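Local coordinates for putative sugar binding protein (Bacteroides vulgatus ATCC 8482, PDB 3KEZ) that probably binds sugars or related nutrients at the bacterial outer membrane, as a member of the SusD family that carries a bound calcium ion, at residues A[331-336]-A[393-398]; A[237-242]-A[316-321]; A[42-47]-A[131-136]; A[340-345]-A[385-390]. All coordinates share one frame; numbering follows the deposited sequence.

Contact 1. Residues A[331-336]-A[393-398]; sequences NIPLIR and VAEGHR. With CA (calcium ion), chain C.
The side-on salt bridge of R336 with E395 lies at the heart of a buried charge network, at the far end of a strand that begins beside a calcium site. R336 offers the edge formed by NE and NH2, and each nitrogen takes its own carboxylate oxygen. NE reaches E395 OE1 at 2.8 Å along an almost perfectly straight bond (179°), in the guanidinium plane. NH2 lies 2.8 Å from E395 OE2 and uses the syn lone pair, but from a tilted position, because the two planes are twisted 33° apart. A bend at chi3 of R336 (-74°) turns this edge to the glutamate. A water is hydrogen-bonded to E395 OE1 at 2.8 Å and to L334 O at 3.0 Å, although other acceptors nearby compete for its two protons. At the start of the strand N331 OD1 binds calcium at 2.5 Å, alongside N261, Q322, E325, D329 and a water. K318 is the second partner of E395 OE2, while E254 pairs with R336 NH1 and E391 shares NH2 with E395. Such alternation of charge would probably keep the buried carboxylate ionised and restrict the rotation of both flat groups.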
# COMPACT_ATOMS: atom_id res chain seq x y z
N ASN A 331 -9.01 3.34 11.33
CA ASN A 331 -9.10 2.92 9.94
C ASN A 331 -7.77 3.11 9.25
O ASN A 331 -6.94 3.90 9.71
CB ASN A 331 -10.19 3.73 9.20
CG ASN A 331 -11.63 3.43 9.72
OD1 ASN A 331 -11.82 2.56 10.57
ND2 ASN A 331 -12.64 4.15 9.18
N ILE A 332 -7.58 2.37 8.17
CA ILE A 332 -6.39 2.41 7.35
C ILE A 332 -6.68 3.14 6.03
O ILE A 332 -7.50 2.70 5.24
CB ILE A 332 -5.89 0.98 7.02
CG1 ILE A 332 -5.96 0.10 8.27
CG2 ILE A 332 -4.48 1.08 6.38
CD1 ILE A 332 -4.97 0.46 9.44
N PRO A 333 -6.05 4.31 5.81
CA PRO A 333 -6.24 5.05 4.56
C PRO A 333 -5.37 4.47 3.44
O PRO A 333 -4.41 5.10 3.01
CB PRO A 333 -5.80 6.47 4.95
CG PRO A 333 -4.70 6.25 5.92
CD PRO A 333 -5.09 4.98 6.70
N LEU A 334 -5.77 3.30 2.95
CA LEU A 334 -4.90 2.45 2.17
C LEU A 334 -4.54 3.02 0.79
O LEU A 334 -3.42 2.89 0.35
CB LEU A 334 -5.56 1.07 2.02
CG LEU A 334 -4.63 -0.09 1.72
CD1 LEU A 334 -3.54 -0.18 2.80
CD2 LEU A 334 -5.49 -1.33 1.67
N ILE A 335 -5.52 3.63 0.13
CA ILE A 335 -5.36 4.37 -1.14
C ILE A 335 -6.00 5.78 -1.04
O ILE A 335 -7.19 5.94 -0.72
CB ILE A 335 -6.02 3.62 -2.36
CG1 ILE A 335 -5.46 2.19 -2.50
CG2 ILE A 335 -5.83 4.45 -3.69
CD1 ILE A 335 -6.18 1.34 -3.55
N ARG A 336 -5.18 6.80 -1.32
CA ARG A 336 -5.54 8.19 -1.21
C ARG A 336 -5.39 8.96 -2.53
O ARG A 336 -4.44 8.69 -3.28
CB ARG A 336 -4.64 8.87 -0.18
CG ARG A 336 -4.84 8.38 1.24
CD ARG A 336 -4.43 9.43 2.26
NE ARG A 336 -2.98 9.59 2.37
CZ ARG A 336 -2.27 10.71 2.20
NH1 ARG A 336 -2.84 11.85 1.85
NH2 ARG A 336 -0.95 10.68 2.39
N VAL A 393 4.61 8.72 4.22
CA VAL A 393 5.23 8.13 5.40
C VAL A 393 4.18 7.37 6.27
O VAL A 393 3.05 7.88 6.52
CB VAL A 393 6.03 9.19 6.20
CG1 VAL A 393 5.13 10.30 6.75
CG2 VAL A 393 6.87 8.51 7.27
N ALA A 394 4.54 6.12 6.60
CA ALA A 394 3.71 5.19 7.45
C ALA A 394 2.52 4.56 6.71
O ALA A 394 1.66 3.92 7.33
CB ALA A 394 3.27 5.85 8.79
N GLU A 395 2.49 4.73 5.38
CA GLU A 395 1.44 4.16 4.52
C GLU A 395 2.01 3.07 3.59
O GLU A 395 1.30 2.58 2.73
CB GLU A 395 0.70 5.23 3.71
CG GLU A 395 -0.05 6.28 4.55
CD GLU A 395 -0.54 7.46 3.75
OE1 GLU A 395 -1.50 7.31 2.96
OE2 GLU A 395 -0.02 8.56 3.95
N GLY A 396 3.26 2.67 3.80
CA GLY A 396 3.78 1.44 3.21
C GLY A 396 4.46 1.51 1.86
O GLY A 396 4.58 0.45 1.17
N HIS A 397 4.95 2.69 1.50
CA HIS A 397 5.55 2.93 0.17
C HIS A 397 7.09 3.02 0.08
O HIS A 397 7.67 2.64 -0.95
CB HIS A 397 4.99 4.22 -0.38
CG HIS A 397 3.54 4.12 -0.73
ND1 HIS A 397 3.10 3.99 -2.03
CD2 HIS A 397 2.44 4.09 0.06
CE1 HIS A 397 1.78 3.89 -2.03
NE2 HIS A 397 1.35 3.96 -0.78
N ARG A 398 7.75 3.59 1.09
CA ARG A 398 9.10 4.13 0.86
C ARG A 398 10.12 3.12 0.30
O ARG A 398 10.78 3.44 -0.68
CB ARG A 398 9.66 4.80 2.12
CG ARG A 398 11.07 5.38 2.00
CD ARG A 398 11.23 6.51 1.02
NE ARG A 398 12.63 6.96 0.96
CZ ARG A 398 13.12 7.79 0.06
NH1 ARG A 398 12.36 8.33 -0.91
NH2 ARG A 398 14.40 8.08 0.10
CA CA C . -12.32 2.92 13.00
O HOH W 1 -1.75 5.29 1.01
O HOH W 2 -14.70 3.68 12.30

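Contact 2. Residues A[237-242]-A[316-321]; sequences EEYPTA and VNKYQP
T241 and Q320 are the nearest backbone neighbours here, their CA atoms 7.9 Å apart, as a weakly bonded helical turn at 239-242 faces a loop with inverse gamma turns centred on N317 and Y319. At that separation side chains must do the bridging, and Q320 shows how one amide can do it. Extended beyond CG (chi2 177°), it carries its NE2 to P240 O at 3.0 Å, in a nearly straight bond (176°) that lies in the plane of the amide. The second N-H of NE2 turns back to N317 O at 2.8 Å, almost on the line of that carbonyl. With both hydrogens engaged the amide is fixed in rotation, and its OE1 is left beside T241, 3.4 Å from T241 O, a pair of acceptors that do not bond. A leucine in its place would probably leave P240 O and N317 O without their shared donor and lose the direct hydrogen bond between loop and turn. Well apart from this amide, at the end of the K318 chain, a water donates to Y239 OH at 3.1 Å and accepts from K318 NZ at 2.9 Å. K318 NZ is also bonded to V393 O and E391 O, and Y239 OH to E391. W243, just after the turn, meets the Y239 ring edge-to-face. Turn and loop both lean on strand 332-336, with R336 against Y239 and K318.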
# COMPACT_ATOMS: atom_id res chain seq x y z
N GLU A 237 -5.65 23.23 6.15
CA GLU A 237 -6.38 23.31 7.43
C GLU A 237 -6.94 21.98 7.96
O GLU A 237 -6.89 21.72 9.16
CB GLU A 237 -7.51 24.33 7.31
CG GLU A 237 -8.15 24.66 8.63
CD GLU A 237 -9.10 25.81 8.55
OE1 GLU A 237 -8.97 26.64 7.61
OE2 GLU A 237 -9.97 25.91 9.45
N GLU A 238 -7.46 21.14 7.07
CA GLU A 238 -8.03 19.85 7.43
C GLU A 238 -6.97 18.81 7.78
O GLU A 238 -7.21 17.92 8.61
CB GLU A 238 -8.83 19.30 6.26
CG GLU A 238 -10.13 20.04 6.01
CD GLU A 238 -10.75 19.80 4.63
OE1 GLU A 238 -10.11 19.21 3.73
OE2 GLU A 238 -11.90 20.26 4.45
N TYR A 239 -5.80 18.92 7.15
CA TYR A 239 -4.84 17.80 7.11
C TYR A 239 -4.51 17.19 8.47
O TYR A 239 -4.52 15.96 8.61
CB TYR A 239 -3.57 18.22 6.41
CG TYR A 239 -2.71 17.08 5.96
CD1 TYR A 239 -1.72 16.53 6.80
CD2 TYR A 239 -2.83 16.57 4.70
CE1 TYR A 239 -0.88 15.51 6.36
CE2 TYR A 239 -2.02 15.55 4.26
CZ TYR A 239 -1.03 15.02 5.09
OH TYR A 239 -0.25 14.02 4.61
N PRO A 240 -4.23 18.02 9.48
CA PRO A 240 -3.79 17.44 10.76
C PRO A 240 -4.82 16.50 11.41
O PRO A 240 -4.43 15.59 12.12
CB PRO A 240 -3.52 18.66 11.63
CG PRO A 240 -3.24 19.78 10.66
CD PRO A 240 -4.13 19.49 9.48
N THR A 241 -6.12 16.73 11.19
CA THR A 241 -7.16 15.92 11.84
C THR A 241 -8.06 15.10 10.91
O THR A 241 -8.90 14.33 11.40
CB THR A 241 -8.08 16.77 12.76
OG1 THR A 241 -8.80 17.72 11.97
CG2 THR A 241 -7.27 17.48 13.85
N ALA A 242 -7.88 15.25 9.60
CA ALA A 242 -8.81 14.67 8.62
C ALA A 242 -8.78 13.13 8.70
O ALA A 242 -9.77 12.44 8.41
CB ALA A 242 -8.44 15.13 7.19
N VAL A 316 4.12 8.61 13.72
CA VAL A 316 3.28 9.14 12.66
C VAL A 316 1.83 8.92 13.05
O VAL A 316 1.33 7.81 13.06
CB VAL A 316 3.59 8.51 11.31
CG1 VAL A 316 2.67 9.06 10.21
CG2 VAL A 316 5.08 8.74 10.97
N ASN A 317 1.15 10.01 13.38
CA ASN A 317 -0.19 9.98 13.94
C ASN A 317 -1.26 10.04 12.85
O ASN A 317 -2.19 10.87 12.90
CB ASN A 317 -0.36 11.17 14.92
CG ASN A 317 -1.52 10.99 15.87
OD1 ASN A 317 -1.78 9.88 16.31
ND2 ASN A 317 -2.25 12.08 16.17
N LYS A 318 -1.15 9.15 11.87
CA LYS A 318 -2.13 9.08 10.78
C LYS A 318 -3.29 8.15 11.07
O LYS A 318 -4.34 8.23 10.44
CB LYS A 318 -1.46 8.64 9.47
CG LYS A 318 -0.47 9.65 8.94
CD LYS A 318 0.23 9.20 7.66
CE LYS A 318 0.86 10.37 6.92
NZ LYS A 318 1.53 9.97 5.62
N TYR A 319 -3.06 7.22 11.98
CA TYR A 319 -4.07 6.25 12.36
C TYR A 319 -4.83 6.80 13.57
O TYR A 319 -4.60 6.41 14.71
CB TYR A 319 -3.39 4.93 12.62
CG TYR A 319 -2.71 4.48 11.35
CD1 TYR A 319 -3.44 3.89 10.31
CD2 TYR A 319 -1.35 4.74 11.13
CE1 TYR A 319 -2.82 3.54 9.10
CE2 TYR A 319 -0.73 4.40 9.91
CZ TYR A 319 -1.46 3.79 8.92
OH TYR A 319 -0.81 3.43 7.76
N GLN A 320 -5.73 7.73 13.27
CA GLN A 320 -6.48 8.46 14.29
C GLN A 320 -7.80 7.73 14.46
O GLN A 320 -8.49 7.45 13.50
CB GLN A 320 -6.67 9.94 13.88
CG GLN A 320 -5.31 10.67 13.75
CD GLN A 320 -5.41 12.10 13.28
OE1 GLN A 320 -6.50 12.62 13.15
NE2 GLN A 320 -4.24 12.74 13.02
N PRO A 321 -8.13 7.37 15.69
CA PRO A 321 -9.41 6.69 15.86
C PRO A 321 -10.58 7.62 15.50
O PRO A 321 -10.47 8.85 15.64
CB PRO A 321 -9.43 6.37 17.36
CG PRO A 321 -8.59 7.45 17.98
CD PRO A 321 -7.51 7.75 16.98
O HOH W 3 2.40 12.74 5.64

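Contact 3. Residues A[42-47]-A[131-136]; sequences GRLVYY and TRIFGY. With EDO (1,2-ethanediol), chain E; EDO (1,2-ethanediol), chain G.
L44 and I133 meet where two helices, 43-50 and 109-134, pack within the helical SusD fold, and the pair illustrates how a buried seam can give way to solvent within a few residues. In the tight part the two aliphatic side chains cross at about a right angle, and only their outermost methyls touch: L44 CD2 is 3.7 Å from I133 CD1. One helical turn further along, Y47 adds its ring. Its CG stands opposite the backbone N (chi1 -176°), which directs the ring at the other helix and brings Y47 CD2 to 4.3 Å from I133 CG1. The phenol oxygen overshoots the isoleucine side chain, lies 4.0 Å from I133 O and is hydrogen-bonded to I438 O instead. Y400 of helix 398-403 packs on both Y47 and I133, and the I133 CG2 methyl sits over one face of the F134 ring, toward its rim. The looser flank is partly exposed. There R43, extended from CG to NE, presents two nitrogens to one molecule of 1,2-ethanediol, probably from the crystallisation liquor: NH1 is 3.2 Å from its O1 and NH2 is 3.3 Å from its O2. R43 NH1 is also bonded to S80 OG, and it forms a weak, long ion pair with D38. An alanine at R43 is likely to leave the S80 hydroxyl without this partner and D38 without its distant counter-charge. Just past the second helix, where G135 leaves helical angles, Y136 N donates to O2 of another 1,2-ethanediol at 3.0 Å (165° at the hydrogen).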
# COMPACT_ATOMS: atom_id res chain seq x y z
N GLY A 42 -2.10 -4.02 9.28
CA GLY A 42 -0.78 -4.04 9.91
C GLY A 42 0.35 -4.43 8.98
O GLY A 42 0.91 -3.59 8.26
N ARG A 43 0.65 -5.71 8.95
CA ARG A 43 1.89 -6.20 8.33
C ARG A 43 2.08 -5.81 6.90
O ARG A 43 3.20 -5.49 6.52
CB ARG A 43 2.00 -7.73 8.48
CG ARG A 43 2.28 -8.11 9.91
CD ARG A 43 2.43 -9.61 10.09
NE ARG A 43 2.70 -9.96 11.47
CZ ARG A 43 2.70 -11.20 11.95
NH1 ARG A 43 2.44 -12.21 11.16
NH2 ARG A 43 2.94 -11.42 13.24
N LEU A 44 0.98 -5.80 6.11
CA LEU A 44 1.09 -5.43 4.69
C LEU A 44 1.31 -3.94 4.50
O LEU A 44 1.90 -3.51 3.50
CB LEU A 44 -0.11 -5.93 3.85
CG LEU A 44 -0.24 -7.47 3.84
CD1 LEU A 44 -1.50 -7.84 3.11
CD2 LEU A 44 0.97 -8.16 3.17
N VAL A 45 0.95 -3.15 5.51
CA VAL A 45 1.18 -1.73 5.43
C VAL A 45 2.57 -1.38 5.88
O VAL A 45 3.30 -0.72 5.16
CB VAL A 45 0.10 -0.93 6.19
CG1 VAL A 45 0.29 0.57 5.95
CG2 VAL A 45 -1.30 -1.38 5.69
N TYR A 46 2.99 -1.81 7.07
CA TYR A 46 4.23 -1.32 7.58
C TYR A 46 5.47 -1.83 6.87
O TYR A 46 6.54 -1.23 7.00
CB TYR A 46 4.37 -1.48 9.09
CG TYR A 46 4.53 -2.89 9.68
CD1 TYR A 46 5.64 -3.65 9.44
CD2 TYR A 46 3.60 -3.38 10.57
CE1 TYR A 46 5.80 -4.90 10.02
CE2 TYR A 46 3.74 -4.64 11.15
CZ TYR A 46 4.86 -5.37 10.90
OH TYR A 46 5.02 -6.60 11.51
N TYR A 47 5.36 -2.95 6.16
CA TYR A 47 6.53 -3.60 5.52
C TYR A 47 7.39 -2.58 4.75
O TYR A 47 8.59 -2.44 5.00
CB TYR A 47 6.09 -4.73 4.60
CG TYR A 47 7.22 -5.52 3.97
CD1 TYR A 47 7.91 -6.47 4.69
CD2 TYR A 47 7.61 -5.29 2.64
CE1 TYR A 47 8.96 -7.19 4.11
CE2 TYR A 47 8.66 -5.98 2.07
CZ TYR A 47 9.30 -6.95 2.78
OH TYR A 47 10.31 -7.66 2.18
N THR A 131 3.86 -10.14 -5.24
CA THR A 131 4.95 -10.03 -6.20
C THR A 131 6.02 -9.07 -5.72
O THR A 131 7.20 -9.34 -5.84
CB THR A 131 4.38 -9.63 -7.58
OG1 THR A 131 3.45 -10.63 -8.02
CG2 THR A 131 5.50 -9.48 -8.64
N ARG A 132 5.63 -7.94 -5.13
CA ARG A 132 6.63 -7.00 -4.62
C ARG A 132 7.31 -7.43 -3.31
O ARG A 132 8.48 -7.08 -3.05
CB ARG A 132 6.09 -5.57 -4.54
CG ARG A 132 4.99 -5.30 -3.61
CD ARG A 132 4.50 -3.87 -3.81
NE ARG A 132 3.40 -3.58 -2.92
CZ ARG A 132 2.98 -2.38 -2.54
NH1 ARG A 132 3.58 -1.27 -2.95
NH2 ARG A 132 1.96 -2.30 -1.70
N ILE A 133 6.61 -8.24 -2.53
CA ILE A 133 7.15 -8.77 -1.27
C ILE A 133 8.16 -9.89 -1.52
O ILE A 133 9.21 -9.91 -0.88
CB ILE A 133 6.04 -9.23 -0.27
CG1 ILE A 133 5.25 -8.03 0.26
CG2 ILE A 133 6.62 -10.05 0.97
CD1 ILE A 133 3.91 -8.44 0.94
N PHE A 134 7.85 -10.80 -2.45
CA PHE A 134 8.61 -12.04 -2.61
C PHE A 134 9.47 -12.13 -3.89
O PHE A 134 10.21 -13.10 -4.04
CB PHE A 134 7.68 -13.27 -2.54
CG PHE A 134 7.04 -13.48 -1.17
CD1 PHE A 134 7.75 -14.05 -0.14
CD2 PHE A 134 5.73 -13.06 -0.93
CE1 PHE A 134 7.18 -14.20 1.13
CE2 PHE A 134 5.13 -13.25 0.33
CZ PHE A 134 5.85 -13.78 1.35
N GLY A 135 9.36 -11.14 -4.77
CA GLY A 135 10.11 -11.09 -6.03
C GLY A 135 10.82 -9.77 -6.26
O GLY A 135 10.34 -8.70 -5.87
N TYR A 136 12.00 -9.83 -6.88
CA TYR A 136 12.75 -8.63 -7.23
C TYR A 136 11.92 -7.68 -8.11
O TYR A 136 11.09 -8.11 -8.90
CB TYR A 136 14.07 -9.00 -7.93
CG TYR A 136 15.05 -9.58 -6.99
CD1 TYR A 136 15.52 -8.85 -5.93
CD2 TYR A 136 15.54 -10.85 -7.17
CE1 TYR A 136 16.46 -9.39 -5.03
CE2 TYR A 136 16.47 -11.38 -6.29
CZ TYR A 136 16.91 -10.66 -5.22
OH TYR A 136 17.84 -11.19 -4.35
C1 EDO E . 14.46 -14.39 -7.32
O1 EDO E . 14.32 -14.88 -8.67
C2 EDO E . 13.22 -13.67 -6.79
O2 EDO E . 12.67 -12.64 -7.63
C1 EDO G . 2.13 -15.71 13.91
O1 EDO G . 2.29 -15.05 12.65
C2 EDO G . 2.85 -14.91 14.98
O2 EDO G . 4.03 -14.29 14.42

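Contact 4. Residues A[340-345]-A[385-390]; sequences AYLNAA and LDERRK
The amide of N343 and the guanidinium of R388 lie nearly coplanar, 19° apart, and meet at their edges: R388 NH1 donates to N343 OD1 at 2.8 Å, close to the line of the C=O bond. L342 CB approaches the R388 guanidinium obliquely, 3.7 Å from R388 NH1. This nitrogen also makes a weak bond of 2.8 Å to a water, which donates in turn to L342 O at 3.0 Å, so the arginine reaches the backbone of the opposite helix indirectly. On the outer side of helix 381-392 a second guanidinium, that of R389, receives D386 OD1 at its edge, in plane, with NH1 to OD1 at 3.1 Å.

The reach of R388 comes from its torsions. CG points away from the backbone N (chi1 -174°) and the chain runs straight on to NE, laying the aliphatic part beside L342. The leucine methyls settle against the base of that chain, CD2 lying 3.9 Å from R388 N and CD1 4.0 Å from R388 CA. R388 thus serves as both apolar wall and polar donor between the helices. Its charge is answered by D401 at NE and by E339 at NH2, and E339 also accepts from N343 ND2, holding amide and guanidinium to a common carboxylate.

The two helical segments run antiparallel (168°) with axes 10.3 Å apart, a spacing wide enough for these side chains and the water. Helix 354-368, which links them in sequence, packs against Y341, A344, A345 and E387, while helix 212-229 covers A340, N343 and A344.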
# COMPACT_ATOMS: atom_id res chain seq x y z
N ALA A 340 -2.64 9.50 -6.29
CA ALA A 340 -2.89 9.71 -7.72
C ALA A 340 -2.14 10.94 -8.19
O ALA A 340 -1.52 10.88 -9.25
CB ALA A 340 -4.36 9.77 -8.11
N TYR A 341 -2.15 12.03 -7.42
CA TYR A 341 -1.40 13.24 -7.81
C TYR A 341 0.10 12.95 -7.96
O TYR A 341 0.71 13.37 -8.93
CB TYR A 341 -1.61 14.39 -6.83
CG TYR A 341 -2.83 15.21 -7.13
CD1 TYR A 341 -4.10 14.76 -6.76
CD2 TYR A 341 -2.72 16.45 -7.74
CE1 TYR A 341 -5.24 15.50 -7.07
CE2 TYR A 341 -3.83 17.21 -8.02
CZ TYR A 341 -5.09 16.73 -7.70
OH TYR A 341 -6.20 17.48 -7.97
N LEU A 342 0.69 12.27 -6.97
CA LEU A 342 2.12 11.93 -7.00
C LEU A 342 2.48 10.95 -8.10
O LEU A 342 3.57 11.05 -8.70
CB LEU A 342 2.57 11.40 -5.64
CG LEU A 342 2.49 12.40 -4.47
CD1 LEU A 342 2.29 11.66 -3.14
CD2 LEU A 342 3.77 13.33 -4.50
N ASN A 343 1.59 10.00 -8.37
CA ASN A 343 1.78 9.11 -9.52
C ASN A 343 1.76 9.86 -10.85
O ASN A 343 2.64 9.64 -11.67
CB ASN A 343 0.73 7.98 -9.49
CG ASN A 343 0.93 7.04 -8.31
OD1 ASN A 343 1.92 7.15 -7.55
ND2 ASN A 343 -0.01 6.08 -8.16
N ALA A 344 0.81 10.79 -11.04
CA ALA A 344 0.76 11.61 -12.25
C ALA A 344 2.01 12.48 -12.38
O ALA A 344 2.57 12.58 -13.46
CB ALA A 344 -0.50 12.49 -12.28
N ALA A 345 2.50 13.01 -11.26
CA ALA A 345 3.71 13.83 -11.27
C ALA A 345 4.92 13.04 -11.71
O ALA A 345 5.67 13.49 -12.60
CB ALA A 345 3.95 14.46 -9.91
N LEU A 385 9.98 11.91 -5.79
CA LEU A 385 10.10 10.94 -4.70
C LEU A 385 10.35 11.59 -3.30
O LEU A 385 9.88 11.09 -2.28
CB LEU A 385 11.16 9.92 -5.03
CG LEU A 385 10.93 9.00 -6.25
CD1 LEU A 385 12.08 8.05 -6.45
CD2 LEU A 385 9.56 8.25 -6.16
N ASP A 386 11.09 12.69 -3.28
CA ASP A 386 11.25 13.47 -2.07
C ASP A 386 9.96 14.11 -1.55
O ASP A 386 9.76 14.14 -0.36
CB ASP A 386 12.34 14.50 -2.21
CG ASP A 386 13.73 13.89 -2.02
OD1 ASP A 386 13.83 12.68 -1.68
OD2 ASP A 386 14.71 14.59 -2.32
N GLU A 387 9.09 14.59 -2.44
CA GLU A 387 7.74 14.95 -2.02
C GLU A 387 6.91 13.71 -1.59
O GLU A 387 6.23 13.74 -0.55
CB GLU A 387 7.03 15.71 -3.12
CG GLU A 387 5.75 16.44 -2.67
CD GLU A 387 5.99 17.51 -1.63
OE1 GLU A 387 7.09 18.10 -1.59
OE2 GLU A 387 5.06 17.78 -0.84
N ARG A 388 6.95 12.65 -2.37
CA ARG A 388 6.17 11.44 -2.09
C ARG A 388 6.49 10.87 -0.68
O ARG A 388 5.59 10.46 0.04
CB ARG A 388 6.44 10.39 -3.18
CG ARG A 388 5.60 9.12 -3.13
CD ARG A 388 6.19 8.01 -4.02
NE ARG A 388 5.31 6.86 -4.09
CZ ARG A 388 4.17 6.83 -4.79
NH1 ARG A 388 3.76 7.87 -5.52
NH2 ARG A 388 3.41 5.74 -4.75
N ARG A 389 7.76 10.81 -0.32
CA ARG A 389 8.12 10.25 0.98
C ARG A 389 7.56 11.07 2.16
O ARG A 389 7.22 10.51 3.20
CB ARG A 389 9.64 10.07 1.09
CG ARG A 389 10.40 11.36 1.31
CD ARG A 389 11.80 11.29 0.82
NE ARG A 389 12.62 10.64 1.82
CZ ARG A 389 13.95 10.69 1.87
NH1 ARG A 389 14.65 11.36 0.96
NH2 ARG A 389 14.58 10.05 2.83
N LYS A 390 7.45 12.39 1.99
CA LYS A 390 6.84 13.23 3.02
C LYS A 390 5.37 12.95 3.08
O LYS A 390 4.83 12.79 4.18
CB LYS A 390 7.09 14.72 2.78
CG LYS A 390 8.59 15.10 2.77
CD LYS A 390 8.77 16.62 2.43
CE LYS A 390 10.22 16.94 2.21
NZ LYS A 390 10.37 18.25 1.57
O HOH W 4 5.50 9.37 -7.14

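How the contacts relate
Contact 1 is the meeting point of the set. E395 OE2 lies 2.7 Å from K318 NZ in a salt bridge to contact 2, and A394 O is 2.6 Å from Y319 OH, probably hydrogen-bonded. Contact 4 forms within the chain between the two segments of contact 1, and H397 ND1 comes within 3.3 Å of R388 NH2. Contact 3, from the N-terminal family region, joins through V45, whose CG2 lies 3.8 Å from L334 CD1 and whose CG1 lies 3.6 Å from Y319 OH in contact 2. Calcium sits at the N331 end of segment 331-336, away from the salt bridge, with the Q320 side chain about 9 Å from it; contact 4 lies away from that site.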